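Local coordinates for fatty acid-binding protein homolog 8 (PDB 6C1Z) that binds unsaturated fatty acids such as oleic acid at the lysosome and carries them into the nucleus, where it activates transcription of longevity genes, at residues S38-T43 with Q57-K62; K13-E18 with R132-K137; R71-E76 with N85-F90. One frame throughout, in Å; residues are numbered along the deposited sequence.

Contact 1. Residues S38-T43 with Q57-K62; sequences SLTSPT and QYSTFK
After helix 31-39 the chain runs against the end of strand 52-58, the touching parts, Thr40 to Thr43 and Gln57 to Phe61, pointing 153° apart, roughly antiparallel. Thr43 and Tyr58 form an antiparallel hydrogen-bonded pair: Thr43 N gives its hydrogen to Tyr58 O at 2.9 Å, and Tyr58 N returns one to Thr43 O at 2.8 Å, both nearly straight and in the carbonyl planes. Thr43 O is also approached by the CA-H of Gln57.

Pro42 lies alongside Gln57, the two pointing the same way, with Pro42 CB 3.5 Å from Gln57 CG. Gln57 has CG anti to its backbone N (chi1 -169°) and bends at chi2, which brings OE1 to 3.6 Å from Pro42 CG. An alanine at Gln57 would probably cost Pro42 the cover that CG and the amide lay along its ring. Further on, Thr40 CG2 meets Thr60 OG1 at 3.7 Å and the CB of Phe61, while Thr40 OG1 turns back to bond Ala37 O. Ser59 OG holds the turn after the strand by donating to Lys62 O at 2.9 Å.

This turn and helix 31-39 match the portal of fatty acid-binding proteins, where ligand is thought to enter. Phe61 leads away from Thr40 to pack on Ile33, Ala36 and Ala37, so the turn rests on the helix, while Pro42 touches Leu14 of strand 10-18 on its other flank.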
loop_
_atom_site.group_PDB
_atom_site.type_symbol
_atom_site.label_atom_id
_atom_site.label_comp_id
_atom_site.label_asym_id
_atom_site.label_seq_id
_atom_site.Cartn_x
_atom_site.Cartn_y
_atom_site.Cartn_z
ATOM N N SER A 38 -13.250 1.441 -2.835
ATOM C CA SER A 38 -12.794 2.357 -3.872
ATOM C C SER A 38 -13.484 3.712 -3.803
ATOM O O SER A 38 -12.983 4.681 -4.383
ATOM C CB SER A 38 -12.986 1.729 -5.261
ATOM O OG SER A 38 -14.353 1.584 -5.584
ATOM N N LEU A 39 -14.609 3.818 -3.093
ATOM C CA LEU A 39 -15.275 5.104 -2.965
ATOM C C LEU A 39 -14.599 6.028 -1.961
ATOM O O LEU A 39 -14.798 7.246 -2.039
ATOM C CB LEU A 39 -16.743 4.910 -2.583
ATOM C CG LEU A 39 -17.669 4.550 -3.739
ATOM C CD1 LEU A 39 -19.019 4.152 -3.194
ATOM C CD2 LEU A 39 -17.805 5.723 -4.701
ATOM N N THR A 40 -13.816 5.500 -1.026
ATOM C CA THR A 40 -13.222 6.350 -0.008
ATOM C C THR A 40 -12.010 7.097 -0.555
ATOM O O THR A 40 -11.429 6.735 -1.582
ATOM C CB THR A 40 -12.744 5.524 1.180
ATOM O OG1 THR A 40 -11.677 4.667 0.757
ATOM C CG2 THR A 40 -13.880 4.702 1.770
ATOM N N SER A 41 -11.627 8.159 0.162
ATOM C CA SER A 41 -10.394 8.902 -0.092
ATOM C C SER A 41 -9.579 8.827 1.194
ATOM O O SER A 41 -9.680 9.718 2.053
ATOM C CB SER A 41 -10.684 10.348 -0.490
ATOM O OG SER A 41 -11.324 10.394 -1.755
ATOM N N PRO A 42 -8.770 7.783 1.364
ATOM C CA PRO A 42 -8.130 7.533 2.659
ATOM C C PRO A 42 -7.036 8.540 2.954
ATOM O O PRO A 42 -6.559 9.270 2.081
ATOM C CB PRO A 42 -7.546 6.126 2.506
ATOM C CG PRO A 42 -7.437 5.897 1.061
ATOM C CD PRO A 42 -8.504 6.697 0.403
ATOM N N THR A 43 -6.647 8.564 4.228
ATOM C CA THR A 43 -5.470 9.277 4.692
ATOM C C THR A 43 -4.402 8.250 5.022
ATOM O O THR A 43 -4.655 7.293 5.762
ATOM C CB THR A 43 -5.816 10.087 5.935
ATOM O OG1 THR A 43 -6.796 11.059 5.580
ATOM C CG2 THR A 43 -4.589 10.790 6.483
ATOM N N GLN A 57 -3.330 3.388 7.062
ATOM C CA GLN A 57 -4.297 3.983 6.153
ATOM C C GLN A 57 -5.623 4.105 6.884
ATOM O O GLN A 57 -6.114 3.126 7.450
ATOM C CB GLN A 57 -4.457 3.123 4.901
ATOM C CG GLN A 57 -5.240 3.776 3.786
ATOM C CD GLN A 57 -4.743 3.361 2.419
ATOM O OE1 GLN A 57 -5.520 2.936 1.565
ATOM N NE2 GLN A 57 -3.442 3.477 2.207
ATOM N N TYR A 58 -6.198 5.299 6.885
ATOM C CA TYR A 58 -7.444 5.536 7.608
ATOM C C TYR A 58 -8.566 5.915 6.657
ATOM O O TYR A 58 -8.387 6.761 5.778
ATOM C CB TYR A 58 -7.290 6.656 8.645
ATOM C CG TYR A 58 -6.313 6.312 9.736
ATOM C CD1 TYR A 58 -6.709 5.517 10.806
ATOM C CD2 TYR A 58 -5.022 6.794 9.716
ATOM C CE1 TYR A 58 -5.830 5.195 11.824
ATOM C CE2 TYR A 58 -4.123 6.485 10.746
ATOM C CZ TYR A 58 -4.538 5.666 11.778
ATOM O OH TYR A 58 -3.643 5.371 12.780
ATOM N N SER A 59 -9.744 5.333 6.856
ATOM C CA SER A 59 -10.889 5.709 6.037
ATOM C C SER A 59 -12.172 5.331 6.757
ATOM O O SER A 59 -12.158 4.594 7.743
ATOM C CB SER A 59 -10.859 5.023 4.671
ATOM O OG SER A 59 -11.289 3.668 4.756
ATOM N N THR A 60 -13.291 5.829 6.222
ATOM C CA THR A 60 -14.595 5.518 6.793
ATOM C C THR A 60 -14.909 4.031 6.697
ATOM O O THR A 60 -15.651 3.498 7.531
ATOM C CB THR A 60 -15.695 6.337 6.100
ATOM O OG1 THR A 60 -15.611 6.191 4.676
ATOM C CG2 THR A 60 -15.586 7.808 6.466
ATOM N N PHE A 61 -14.360 3.346 5.694
ATOM C CA PHE A 61 -14.680 1.942 5.470
ATOM C C PHE A 61 -13.805 0.991 6.282
ATOM O O PHE A 61 -14.293 -0.035 6.771
ATOM C CB PHE A 61 -14.559 1.618 3.976
ATOM C CG PHE A 61 -14.903 0.198 3.634
ATOM C CD1 PHE A 61 -16.179 -0.281 3.826
ATOM C CD2 PHE A 61 -13.944 -0.659 3.117
ATOM C CE1 PHE A 61 -16.505 -1.594 3.506
ATOM C CE2 PHE A 61 -14.264 -1.968 2.797
ATOM C CZ PHE A 61 -15.539 -2.435 2.995
ATOM N N LYS A 62 -12.517 1.272 6.411
ATOM C CA LYS A 62 -11.647 0.417 7.202
ATOM C C LYS A 62 -10.357 1.158 7.488
ATOM O O LYS A 62 -9.862 1.897 6.631
ATOM C CB LYS A 62 -11.324 -0.891 6.468
ATOM C CG LYS A 62 -10.602 -1.906 7.351
ATOM C CD LYS A 62 -10.287 -3.191 6.607
ATOM C CE LYS A 62 -9.596 -4.205 7.513
ATOM N NZ LYS A 62 -8.265 -3.712 7.980
#

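Contact 2. Residues K13-E18 with R132-K137; sequences KLVHSE and RREFVK. With SO4 (sulfate ion), chain C.
A classic beta bulge interrupts this antiparallel pairing: Val15 and His16 both face Glu134, and Glu134 O accepts from Val15 N at 2.9 Å and from His16 N at 3.2 Å. The extra residue shifts the register by one between Leu14 and His16, and regular pairing resumes at Ser17 with Arg133.

On the face of Leu14, Ser17, Arg133 and Phe135, the two branches of Leu14 part company. CD1 sits over the Phe135 ring, 4.0 Å from its centroid and 17° off the normal, a CH-pi contact; CD2 lies over one face of the Arg133 guanidinium. That guanidinium is swung back by bends at chi2 and chi3, so that NH1 donates in its own plane to Ser17 OG at 2.8 Å. The same hydroxyl donates to O2 of a sulfate at 2.7 Å, an ion probably from the crystallisation liquor that Phe20 N and Glu21 N also bind.

At the bulge, Val15 CG1 packs on Val136 CG2 at 3.7 Å; on the face of His16, Glu18, Arg132 and Glu134, Glu18 OE1 comes to 3.3 Å from Arg132 CD, beyond salt-bridge range of Arg132 NE.

Here the chain's first and last strands pair, well inside the sheet. Strand 119-126 continues the sheet beyond strand 129-137, Pro42 packs on Leu14 and Arg133, and Phe20 of helix 20-27 makes a cation-pi contact with Arg133.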
loop_
_atom_site.group_PDB
_atom_site.type_symbol
_atom_site.label_atom_id
_atom_site.label_comp_id
_atom_site.label_asym_id
_atom_site.label_seq_id
_atom_site.Cartn_x
_atom_site.Cartn_y
_atom_site.Cartn_z
ATOM N N LYS A 13 -3.120 12.705 1.818
ATOM C CA LYS A 13 -4.543 12.625 1.486
ATOM C C LYS A 13 -4.690 12.204 0.025
ATOM O O LYS A 13 -4.057 12.795 -0.857
ATOM C CB LYS A 13 -5.224 13.979 1.706
ATOM C CG LYS A 13 -5.242 14.444 3.150
ATOM C CD LYS A 13 -6.242 13.685 3.978
ATOM C CE LYS A 13 -6.293 14.244 5.382
ATOM N NZ LYS A 13 -7.437 13.713 6.175
ATOM N N LEU A 14 -5.522 11.187 -0.240
ATOM C CA LEU A 14 -5.695 10.731 -1.620
ATOM C C LEU A 14 -6.359 11.817 -2.465
ATOM O O LEU A 14 -7.408 12.340 -2.091
ATOM C CB LEU A 14 -6.556 9.467 -1.648
ATOM C CG LEU A 14 -6.690 8.821 -3.029
ATOM C CD1 LEU A 14 -5.428 8.106 -3.431
ATOM C CD2 LEU A 14 -7.872 7.877 -3.096
ATOM N N VAL A 15 -5.757 12.141 -3.609
ATOM C CA VAL A 15 -6.339 13.072 -4.567
ATOM C C VAL A 15 -6.638 12.451 -5.927
ATOM O O VAL A 15 -7.395 13.047 -6.704
ATOM C CB VAL A 15 -5.480 14.344 -4.728
ATOM C CG1 VAL A 15 -5.424 15.094 -3.418
ATOM C CG2 VAL A 15 -4.086 14.000 -5.204
ATOM N N HIS A 16 -6.070 11.304 -6.284
ATOM C CA HIS A 16 -6.397 10.682 -7.561
ATOM C C HIS A 16 -6.203 9.178 -7.452
ATOM O O HIS A 16 -5.305 8.715 -6.760
ATOM C CB HIS A 16 -5.519 11.211 -8.705
ATOM C CG HIS A 16 -5.705 10.468 -9.991
ATOM N ND1 HIS A 16 -6.765 10.704 -10.841
ATOM C CD2 HIS A 16 -4.979 9.478 -10.560
ATOM C CE1 HIS A 16 -6.674 9.899 -11.885
ATOM N NE2 HIS A 16 -5.600 9.145 -11.739
ATOM N N SER A 17 -7.034 8.430 -8.179
ATOM C CA SER A 17 -6.952 6.980 -8.205
ATOM C C SER A 17 -7.363 6.474 -9.580
ATOM O O SER A 17 -8.275 7.013 -10.210
ATOM C CB SER A 17 -7.842 6.349 -7.125
ATOM O OG SER A 17 -7.702 4.943 -7.107
ATOM N N GLU A 18 -6.680 5.410 -10.018
ATOM C CA GLU A 18 -6.917 4.765 -11.299
ATOM C C GLU A 18 -6.832 3.261 -11.076
ATOM O O GLU A 18 -5.852 2.782 -10.503
ATOM C CB GLU A 18 -5.831 5.202 -12.304
ATOM C CG GLU A 18 -6.260 5.322 -13.744
ATOM C CD GLU A 18 -5.091 5.666 -14.661
ATOM O OE1 GLU A 18 -3.941 5.316 -14.319
ATOM O OE2 GLU A 18 -5.321 6.290 -15.717
ATOM N N ARG A 132 -2.964 2.953 -9.850
ATOM C CA ARG A 132 -2.130 4.117 -9.574
ATOM C C ARG A 132 -2.885 5.050 -8.637
ATOM O O ARG A 132 -4.062 5.327 -8.854
ATOM C CB ARG A 132 -1.768 4.868 -10.871
ATOM C CG ARG A 132 -1.095 4.025 -11.930
ATOM C CD ARG A 132 -0.878 4.784 -13.246
ATOM N NE ARG A 132 -0.088 3.970 -14.163
ATOM C CZ ARG A 132 1.212 3.763 -14.016
ATOM N NH1 ARG A 132 1.860 4.336 -13.011
ATOM N NH2 ARG A 132 1.864 2.997 -14.880
ATOM N N ARG A 133 -2.216 5.500 -7.594
ATOM C CA ARG A 133 -2.804 6.432 -6.647
ATOM C C ARG A 133 -1.838 7.566 -6.386
ATOM O O ARG A 133 -0.620 7.385 -6.435
ATOM C CB ARG A 133 -3.214 5.748 -5.356
ATOM C CG ARG A 133 -4.662 5.284 -5.482
ATOM C CD ARG A 133 -4.923 3.965 -4.873
ATOM N NE ARG A 133 -5.534 4.070 -3.558
ATOM C CZ ARG A 133 -6.833 4.264 -3.336
ATOM N NH1 ARG A 133 -7.667 4.453 -4.337
ATOM N NH2 ARG A 133 -7.292 4.313 -2.100
ATOM N N GLU A 134 -2.394 8.750 -6.154
ATOM C CA GLU A 134 -1.623 9.947 -5.875
ATOM C C GLU A 134 -2.195 10.624 -4.632
ATOM O O GLU A 134 -3.420 10.776 -4.504
ATOM C CB GLU A 134 -1.690 10.875 -7.081
ATOM C CG GLU A 134 -0.943 12.164 -6.925
ATOM C CD GLU A 134 -1.115 13.050 -8.141
ATOM O OE1 GLU A 134 -2.274 13.307 -8.529
ATOM O OE2 GLU A 134 -0.093 13.465 -8.721
ATOM N N PHE A 135 -1.300 11.071 -3.749
ATOM C CA PHE A 135 -1.634 11.716 -2.484
ATOM C C PHE A 135 -0.902 13.043 -2.366
ATOM O O PHE A 135 0.189 13.234 -2.920
ATOM C CB PHE A 135 -1.138 10.886 -1.284
ATOM C CG PHE A 135 -1.749 9.500 -1.161
ATOM C CD1 PHE A 135 -1.365 8.459 -1.991
ATOM C CD2 PHE A 135 -2.690 9.232 -0.167
ATOM C CE1 PHE A 135 -1.906 7.223 -1.849
ATOM C CE2 PHE A 135 -3.254 7.990 -0.027
ATOM C CZ PHE A 135 -2.862 6.981 -0.861
ATOM N N VAL A 136 -1.515 13.977 -1.630
ATOM C CA VAL A 136 -0.893 15.254 -1.292
ATOM C C VAL A 136 -0.679 15.326 0.216
ATOM O O VAL A 136 -1.406 14.706 1.006
ATOM C CB VAL A 136 -1.712 16.469 -1.765
ATOM C CG1 VAL A 136 -1.936 16.397 -3.247
ATOM C CG2 VAL A 136 -3.033 16.571 -0.997
ATOM N N LYS A 137 0.327 16.086 0.619
ATOM C CA LYS A 137 0.607 16.249 2.037
ATOM C C LYS A 137 -0.575 16.897 2.749
ATOM O O LYS A 137 -1.115 17.908 2.285
ATOM C CB LYS A 137 1.863 17.098 2.211
ATOM C CG LYS A 137 2.633 16.833 3.493
ATOM C CD LYS A 137 3.206 15.422 3.510
ATOM C CE LYS A 137 4.066 15.170 4.732
ATOM N NZ LYS A 137 5.318 15.964 4.695
HETATM S S SO4 C . -10.771 3.757 -8.979
HETATM O O1 SO4 C . -11.264 4.500 -7.824
HETATM O O2 SO4 C . -9.307 3.834 -8.950
HETATM O O3 SO4 C . -11.249 2.388 -8.945
HETATM O O4 SO4 C . -11.272 4.447 -10.172
#

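Contact 3. Residues R71-E76 with N85-F90; sequences REKFVE and NTLVTF
Strands 74-77 and 83-91 form a beta hairpin, and this contact takes in the start of its first strand and the irregular chain leading up to it. Phe74 and Thr86 are a hydrogen-bonded pair: Thr86 N donates to Phe74 O at 2.9 Å and Phe74 N to Thr86 O at 3.0 Å, both nearly along the C=O axes.

Their side chains run the same way. Phe74 takes the crowded position between its N and carbonyl carbon (chi1 64°), which lays the ring over Thr86: CB of Thr86 makes a CH-pi contact over the ring's face, 4.1 Å from its centroid, and Thr86 CG2 comes to 3.5 Å from Phe74 CZ. Thr86 OG1 donates to Glu76 OE1 at 2.7 Å, on the anti lone pair of that carboxylate oxygen, which Gln99 NE2 also grips; the second bond would help fix the buried carboxylate's orientation.

In the antiparallel barrel of the fatty acid-binding family, strand 83-91 continues into the sheet through strand 94-101, while Phe74 packs on Leu66 and Phe68 of strand 64-68.

At Glu72 the chain draws away from Val88, and a water bridges the two, donating to Glu72 O at 2.7 Å and accepting from Val88 N. Direct pairing returns where Arg71 N meets Val88 O at 2.8 Å, almost perfectly straight (174°). Bends at chi2 and chi3 bring Lys73 CE against Leu87 CB.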
loop_
_atom_site.group_PDB
_atom_site.type_symbol
_atom_site.label_atom_id
_atom_site.label_comp_id
_atom_site.label_asym_id
_atom_site.label_seq_id
_atom_site.Cartn_x
_atom_site.Cartn_y
_atom_site.Cartn_z
ATOM N N ARG A 71 13.523 -5.028 4.902
ATOM C CA ARG A 71 14.313 -6.222 4.600
ATOM C C ARG A 71 13.968 -7.436 5.456
ATOM O O ARG A 71 14.640 -8.460 5.354
ATOM C CB ARG A 71 15.825 -5.976 4.665
ATOM C CG ARG A 71 16.315 -4.901 3.697
ATOM C CD ARG A 71 17.789 -4.536 3.945
ATOM N NE ARG A 71 18.053 -4.405 5.377
ATOM C CZ ARG A 71 17.951 -3.269 6.063
ATOM N NH1 ARG A 71 17.630 -2.136 5.455
ATOM N NH2 ARG A 71 18.178 -3.257 7.373
ATOM N N GLU A 72 12.919 -7.367 6.261
ATOM C CA GLU A 72 12.568 -8.434 7.186
ATOM C C GLU A 72 11.216 -8.993 6.778
ATOM O O GLU A 72 10.197 -8.308 6.899
ATOM C CB GLU A 72 12.527 -7.900 8.617
ATOM C CG GLU A 72 13.890 -7.509 9.169
ATOM C CD GLU A 72 14.125 -8.003 10.591
ATOM O OE1 GLU A 72 13.188 -8.563 11.203
ATOM O OE2 GLU A 72 15.253 -7.832 11.097
ATOM N N LYS A 73 11.190 -10.258 6.355
ATOM C CA LYS A 73 9.933 -10.866 5.956
ATOM C C LYS A 73 9.027 -10.971 7.177
ATOM O O LYS A 73 9.495 -11.178 8.298
ATOM C CB LYS A 73 10.206 -12.256 5.371
ATOM C CG LYS A 73 8.973 -13.010 4.892
ATOM C CD LYS A 73 8.414 -12.483 3.584
ATOM C CE LYS A 73 9.338 -12.702 2.391
ATOM N NZ LYS A 73 9.782 -14.101 2.213
ATOM N N PHE A 74 7.727 -10.786 6.963
ATOM C CA PHE A 74 6.761 -10.906 8.045
ATOM C C PHE A 74 5.463 -11.432 7.466
ATOM O O PHE A 74 5.230 -11.355 6.255
ATOM C CB PHE A 74 6.567 -9.560 8.764
ATOM C CG PHE A 74 5.968 -8.470 7.909
ATOM C CD1 PHE A 74 6.752 -7.757 7.011
ATOM C CD2 PHE A 74 4.633 -8.130 8.023
ATOM C CE1 PHE A 74 6.204 -6.745 6.243
ATOM C CE2 PHE A 74 4.086 -7.128 7.246
ATOM C CZ PHE A 74 4.874 -6.427 6.366
ATOM N N VAL A 75 4.642 -12.022 8.324
ATOM C CA VAL A 75 3.314 -12.441 7.902
ATOM C C VAL A 75 2.390 -11.245 8.041
ATOM O O VAL A 75 2.208 -10.713 9.143
ATOM C CB VAL A 75 2.819 -13.620 8.747
ATOM C CG1 VAL A 75 1.467 -14.099 8.247
ATOM C CG2 VAL A 75 3.834 -14.731 8.720
ATOM N N GLU A 76 1.805 -10.817 6.932
ATOM C CA GLU A 76 0.896 -9.685 6.915
ATOM C C GLU A 76 -0.532 -10.193 6.849
ATOM O O GLU A 76 -0.868 -11.006 5.982
ATOM C CB GLU A 76 1.159 -8.802 5.689
ATOM C CG GLU A 76 0.169 -7.645 5.558
ATOM C CD GLU A 76 0.388 -6.783 4.322
ATOM O OE1 GLU A 76 1.252 -7.122 3.469
ATOM O OE2 GLU A 76 -0.329 -5.765 4.205
ATOM N N ASN A 85 2.923 -13.495 2.904
ATOM C CA ASN A 85 4.316 -13.350 3.311
ATOM C C ASN A 85 4.810 -12.086 2.616
ATOM O O ASN A 85 4.933 -12.052 1.388
ATOM C CB ASN A 85 5.160 -14.555 2.903
ATOM C CG ASN A 85 4.973 -15.738 3.825
ATOM O OD1 ASN A 85 5.079 -15.609 5.036
ATOM N ND2 ASN A 85 4.695 -16.892 3.250
ATOM N N THR A 86 5.054 -11.030 3.389
ATOM C CA THR A 86 5.361 -9.713 2.847
ATOM C C THR A 86 6.798 -9.320 3.165
ATOM O O THR A 86 7.321 -9.617 4.237
ATOM C CB THR A 86 4.363 -8.690 3.399
ATOM O OG1 THR A 86 3.053 -9.027 2.906
ATOM C CG2 THR A 86 4.735 -7.288 2.958
ATOM N N LEU A 87 7.444 -8.660 2.211
ATOM C CA LEU A 87 8.812 -8.171 2.381
ATOM C C LEU A 87 8.871 -6.775 1.790
ATOM O O LEU A 87 8.564 -6.598 0.602
ATOM C CB LEU A 87 9.793 -9.089 1.642
ATOM C CG LEU A 87 11.252 -8.651 1.584
ATOM C CD1 LEU A 87 11.854 -8.494 2.954
ATOM C CD2 LEU A 87 12.047 -9.668 0.789
ATOM N N VAL A 88 9.277 -5.783 2.591
ATOM C CA VAL A 88 9.389 -4.391 2.144
ATOM C C VAL A 88 10.859 -4.022 2.090
ATOM O O VAL A 88 11.598 -4.269 3.044
ATOM C CB VAL A 88 8.632 -3.421 3.066
ATOM C CG1 VAL A 88 8.572 -2.022 2.417
ATOM C CG2 VAL A 88 7.213 -3.935 3.381
ATOM N N THR A 89 11.286 -3.456 0.966
ATOM C CA THR A 89 12.631 -2.938 0.802
ATOM C C THR A 89 12.555 -1.460 0.420
ATOM O O THR A 89 11.493 -0.927 0.108
ATOM C CB THR A 89 13.365 -3.740 -0.267
ATOM O OG1 THR A 89 12.545 -3.747 -1.439
ATOM C CG2 THR A 89 13.636 -5.178 0.204
ATOM N N PHE A 90 13.692 -0.794 0.550
ATOM C CA PHE A 90 13.827 0.596 0.130
ATOM C C PHE A 90 14.939 0.626 -0.901
ATOM O O PHE A 90 16.105 0.374 -0.574
ATOM C CB PHE A 90 14.112 1.542 1.291
ATOM C CG PHE A 90 13.998 2.998 0.911
ATOM C CD1 PHE A 90 12.761 3.572 0.793
ATOM C CD2 PHE A 90 15.119 3.768 0.633
ATOM C CE1 PHE A 90 12.651 4.894 0.411
ATOM C CE2 PHE A 90 14.988 5.093 0.278
ATOM C CZ PHE A 90 13.783 5.645 0.167
HETATM O O HOH W 1 9.680 -6.070 5.419
#

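How the contacts relate
All three contacts draw on the same antiparallel sheet. Contact 2 lies at the surface; contacts 1 and 3 are partly buried. Contacts 1 and 2 touch: Lys13 NZ lies 2.8 Å from Thr43 OG1, a probable hydrogen bond, and Pro42 CG packs on Arg133 NH2, so segment 38-43 meets both strands of contact 2. Contact 3 stands on the opposite side of the chain's centre, about 23 Å from contact 1 and 24 Å from contact 2, centre to centre. Contact 2 relies on a backbone ladder broken by one bulge, contact 1 on one bonded pair plus packing of Pro42 and Thr40, and contact 3 on a few backbone bonds, a bridging water and Thr86's bond to a buried carboxylate.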